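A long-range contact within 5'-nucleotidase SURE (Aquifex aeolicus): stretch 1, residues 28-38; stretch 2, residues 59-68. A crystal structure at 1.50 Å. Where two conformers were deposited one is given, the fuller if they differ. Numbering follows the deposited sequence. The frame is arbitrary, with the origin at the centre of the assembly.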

# COMPACT_ATOMS: atom_id res chain seq x y z
N GLY A 28 2.67 -5.95 36.97
CA GLY A 28 3.96 -6.51 36.57
C GLY A 28 4.68 -5.58 35.60
O GLY A 28 4.37 -4.41 35.53
N ARG A 29 5.67 -6.14 34.90
CA ARG A 29 6.46 -5.37 33.96
C ARG A 29 5.85 -5.49 32.58
O ARG A 29 5.61 -6.60 32.11
CB ARG A 29 7.88 -5.85 33.88
CG ARG A 29 8.75 -5.04 32.93
CD ARG A 29 10.10 -5.71 32.70
NE ARG A 29 10.78 -5.97 33.97
CZ ARG A 29 11.45 -5.04 34.67
NH1 ARG A 29 11.58 -3.80 34.21
NH2 ARG A 29 12.03 -5.38 35.81
N VAL A 30 5.61 -4.33 31.98
CA VAL A 30 4.99 -4.28 30.65
C VAL A 30 6.10 -4.01 29.66
O VAL A 30 6.74 -2.96 29.72
CB VAL A 30 3.92 -3.15 30.51
CG1 VAL A 30 3.24 -3.29 29.16
CG2 VAL A 30 2.91 -3.20 31.70
N VAL A 31 6.27 -4.92 28.70
CA VAL A 31 7.24 -4.73 27.64
C VAL A 31 6.43 -4.54 26.37
O VAL A 31 5.70 -5.44 25.95
CB VAL A 31 8.20 -5.93 27.50
CG1 VAL A 31 9.17 -5.75 26.31
CG2 VAL A 31 9.00 -6.13 28.85
N VAL A 32 6.54 -3.35 25.80
CA VAL A 32 5.77 -3.01 24.58
C VAL A 32 6.65 -3.19 23.37
O VAL A 32 7.77 -2.68 23.30
CB VAL A 32 5.30 -1.55 24.58
CG1 VAL A 32 4.73 -1.06 23.21
CG2 VAL A 32 4.28 -1.35 25.68
N VAL A 33 6.09 -3.88 22.37
CA VAL A 33 6.71 -3.93 21.04
C VAL A 33 5.52 -3.73 20.09
O VAL A 33 4.61 -4.58 20.07
CB VAL A 33 7.43 -5.28 20.76
CG1 VAL A 33 8.12 -5.25 19.40
CG2 VAL A 33 8.45 -5.57 21.88
N ALA A 34 5.52 -2.62 19.37
CA ALA A 34 4.32 -2.30 18.57
C ALA A 34 4.71 -1.65 17.22
O ALA A 34 5.81 -1.09 17.06
CB ALA A 34 3.40 -1.37 19.36
N PRO A 35 3.81 -1.75 16.24
CA PRO A 35 4.11 -1.12 14.96
C PRO A 35 4.31 0.40 15.04
O PRO A 35 3.82 1.05 15.97
CB PRO A 35 2.87 -1.45 14.09
CG PRO A 35 2.19 -2.63 14.78
CD PRO A 35 2.49 -2.40 16.27
N ASP A 36 4.99 0.97 14.06
CA ASP A 36 5.19 2.41 14.02
C ASP A 36 4.06 3.17 13.27
O ASP A 36 4.17 4.35 13.03
CB ASP A 36 6.53 2.75 13.37
CG ASP A 36 6.51 2.52 11.88
OD1 ASP A 36 5.82 1.57 11.46
OD2 ASP A 36 7.20 3.28 11.15
N ARG A 37 2.99 2.45 12.88
CA ARG A 37 1.91 2.99 12.05
C ARG A 37 0.71 2.09 12.22
O ARG A 37 0.79 0.96 12.71
CB ARG A 37 2.28 3.06 10.57
CG ARG A 37 2.47 1.70 9.90
CD ARG A 37 3.29 1.78 8.61
NE ARG A 37 4.69 2.13 8.86
CZ ARG A 37 5.59 2.43 7.92
NH1 ARG A 37 5.25 2.47 6.63
NH2 ARG A 37 6.82 2.71 8.27
N ASN A 38 -0.44 2.58 11.80
CA ASN A 38 -1.66 1.81 11.88
C ASN A 38 -1.73 0.82 10.72
O ASN A 38 -1.77 1.22 9.54
CB ASN A 38 -2.86 2.75 11.82
CG ASN A 38 -4.12 2.09 12.24
OD1 ASN A 38 -4.38 0.98 11.84
ND2 ASN A 38 -4.91 2.77 13.11
N THR A 59 12.65 2.70 27.93
CA THR A 59 12.87 1.43 28.60
C THR A 59 11.66 0.54 28.37
O THR A 59 10.53 0.99 28.52
CB THR A 59 13.11 1.66 30.08
OG1 THR A 59 14.25 2.50 30.18
CG2 THR A 59 13.39 0.39 30.81
N ASP A 60 11.93 -0.69 27.92
CA ASP A 60 10.87 -1.68 27.69
C ASP A 60 9.79 -1.18 26.71
O ASP A 60 8.64 -1.59 26.85
CB ASP A 60 10.19 -2.08 29.00
CG ASP A 60 11.11 -2.83 29.93
OD1 ASP A 60 12.00 -3.53 29.42
OD2 ASP A 60 10.90 -2.72 31.17
N PHE A 61 10.15 -0.33 25.76
CA PHE A 61 9.16 0.22 24.83
C PHE A 61 9.83 0.35 23.47
O PHE A 61 10.71 1.21 23.26
CB PHE A 61 8.65 1.55 25.39
CG PHE A 61 7.38 2.03 24.80
CD1 PHE A 61 6.25 2.22 25.57
CD2 PHE A 61 7.29 2.31 23.46
CE1 PHE A 61 5.06 2.65 25.01
CE2 PHE A 61 6.10 2.80 22.91
CZ PHE A 61 5.00 2.95 23.67
N TYR A 62 9.40 -0.51 22.55
CA TYR A 62 10.06 -0.65 21.24
C TYR A 62 9.04 -0.55 20.14
O TYR A 62 7.87 -0.89 20.33
CB TYR A 62 10.71 -2.01 21.11
CG TYR A 62 11.87 -2.19 22.06
CD1 TYR A 62 13.19 -1.95 21.63
CD2 TYR A 62 11.64 -2.59 23.36
CE1 TYR A 62 14.25 -2.11 22.52
CE2 TYR A 62 12.70 -2.71 24.27
CZ TYR A 62 14.00 -2.49 23.83
OH TYR A 62 15.03 -2.64 24.75
N THR A 63 9.49 -0.07 18.99
CA THR A 63 8.64 -0.13 17.81
C THR A 63 9.34 -0.89 16.71
O THR A 63 10.56 -0.79 16.52
CB THR A 63 8.22 1.27 17.31
OG1 THR A 63 7.27 1.14 16.23
CG2 THR A 63 9.41 2.18 16.88
N VAL A 64 8.52 -1.63 15.95
CA VAL A 64 8.99 -2.33 14.77
C VAL A 64 8.45 -1.55 13.54
O VAL A 64 7.24 -1.37 13.36
CB VAL A 64 8.52 -3.82 14.71
CG1 VAL A 64 9.12 -4.49 13.46
CG2 VAL A 64 8.93 -4.61 15.96
N ILE A 65 9.38 -1.04 12.75
CA ILE A 65 9.04 -0.18 11.63
C ILE A 65 8.36 -1.01 10.53
O ILE A 65 8.92 -1.95 10.00
CB ILE A 65 10.30 0.54 11.08
CG1 ILE A 65 10.99 1.33 12.22
CG2 ILE A 65 9.88 1.48 9.94
CD1 ILE A 65 10.12 2.32 12.89
N ASP A 66 7.09 -0.68 10.28
CA ASP A 66 6.23 -1.44 9.37
C ASP A 66 6.10 -2.93 9.79
O ASP A 66 5.86 -3.82 8.96
CB ASP A 66 6.71 -1.29 7.92
CG ASP A 66 5.64 -1.65 6.93
OD1 ASP A 66 4.45 -1.51 7.27
OD2 ASP A 66 5.99 -2.13 5.83
N GLY A 67 6.20 -3.20 11.10
CA GLY A 67 6.10 -4.56 11.64
C GLY A 67 4.66 -4.91 11.96
O GLY A 67 3.96 -4.15 12.63
N THR A 68 4.18 -6.05 11.47
CA THR A 68 2.82 -6.52 11.83
C THR A 68 2.79 -6.93 13.32
O THR A 68 3.86 -7.16 13.93
CB THR A 68 2.42 -7.73 11.01
OG1 THR A 68 3.36 -8.79 11.25
CG2 THR A 68 2.36 -7.36 9.48
O HOH W 1 6.73 -0.47 28.55

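Strand 29-35 and the parallel strand that begins at F61 carry this contact; their directions diverge by 23°, and together the stretches bury 765 Å². T59 lies out of reach, so the contact begins at D60. Its CA-to-CB bond points toward stretch 1, and its carboxylate meets the R29 side chain, t at chi1 and chi2 and m at chi3, whose end comes nearer than its sideways CA-to-CB bond suggests; the salt bridge runs from R29 NH1 to D60 OD2 at 3.3 Å, with the oxygen near the guanidinium plane. The D60 carbonyl opens the backbone ladder: V32 N donates to D60 O at 2.9 Å. A water completes the join just before it, donating to V30 O and to D60 O, each at 2.8 Å.

F61 pairs with V32, and both side chains lie on the sheet face shared with A34 and T63. The valine sits over the ring, V32 CG1 lying 4.0 Å from the F61 ring centroid and almost on its normal, a CH-pi contact between two buried apolar groups.

Y62 uses both its backbone N and its backbone O, as a parallel strand allows: Y62 N donates to V32 O at 2.8 Å, and A34 N donates to Y62 O at 3.1 Å. Its side chain turns to the other face, with V33, P35 and V64, where Y62 CB lies 4.3 Å from V33 CG2.

T63 pairs with A34. Its t rotamer brings the hydroxyl back to the neighbouring backbone, so that T63 OG1 donates to A34 O at 2.8 Å and the buried threonine keeps its polar group satisfied. The same carbonyl accepts V64 N at 3.0 Å.

V64 packs on V33, V64 CG2 to V33 CG1 at 3.6 Å, two branched side chains packed against each other on the face they share with Y62 and P35. Proline is tolerated here because the ladder takes its donors from A34 N and D36 N and asks none of P35 N; P35 CA approaches V64 O at 3.5 Å in a CA-H...O contact. D36 N reaches V64 O at 3.3 Å in a weak hydrogen bond.

From V64 to G67 the chain makes a type II turn, closed by G67 N to V64 O at 3.1 Å. I65 sets its CG2 3.4 Å from D36 OD2. At D66 the backbone nitrogen donates to D36 OD1 at 2.8 Å, nearly straight; R37 NE also donates to D36 OD1, at 2.9 Å. R37 lays one guanidinium face over D66 CB. Glycine fits at 67, where a CB would clash with V64 CG1; G67 O, 3.2 Å from P35 CG, is buried without a polar partner. T68 points away and caps the following helix.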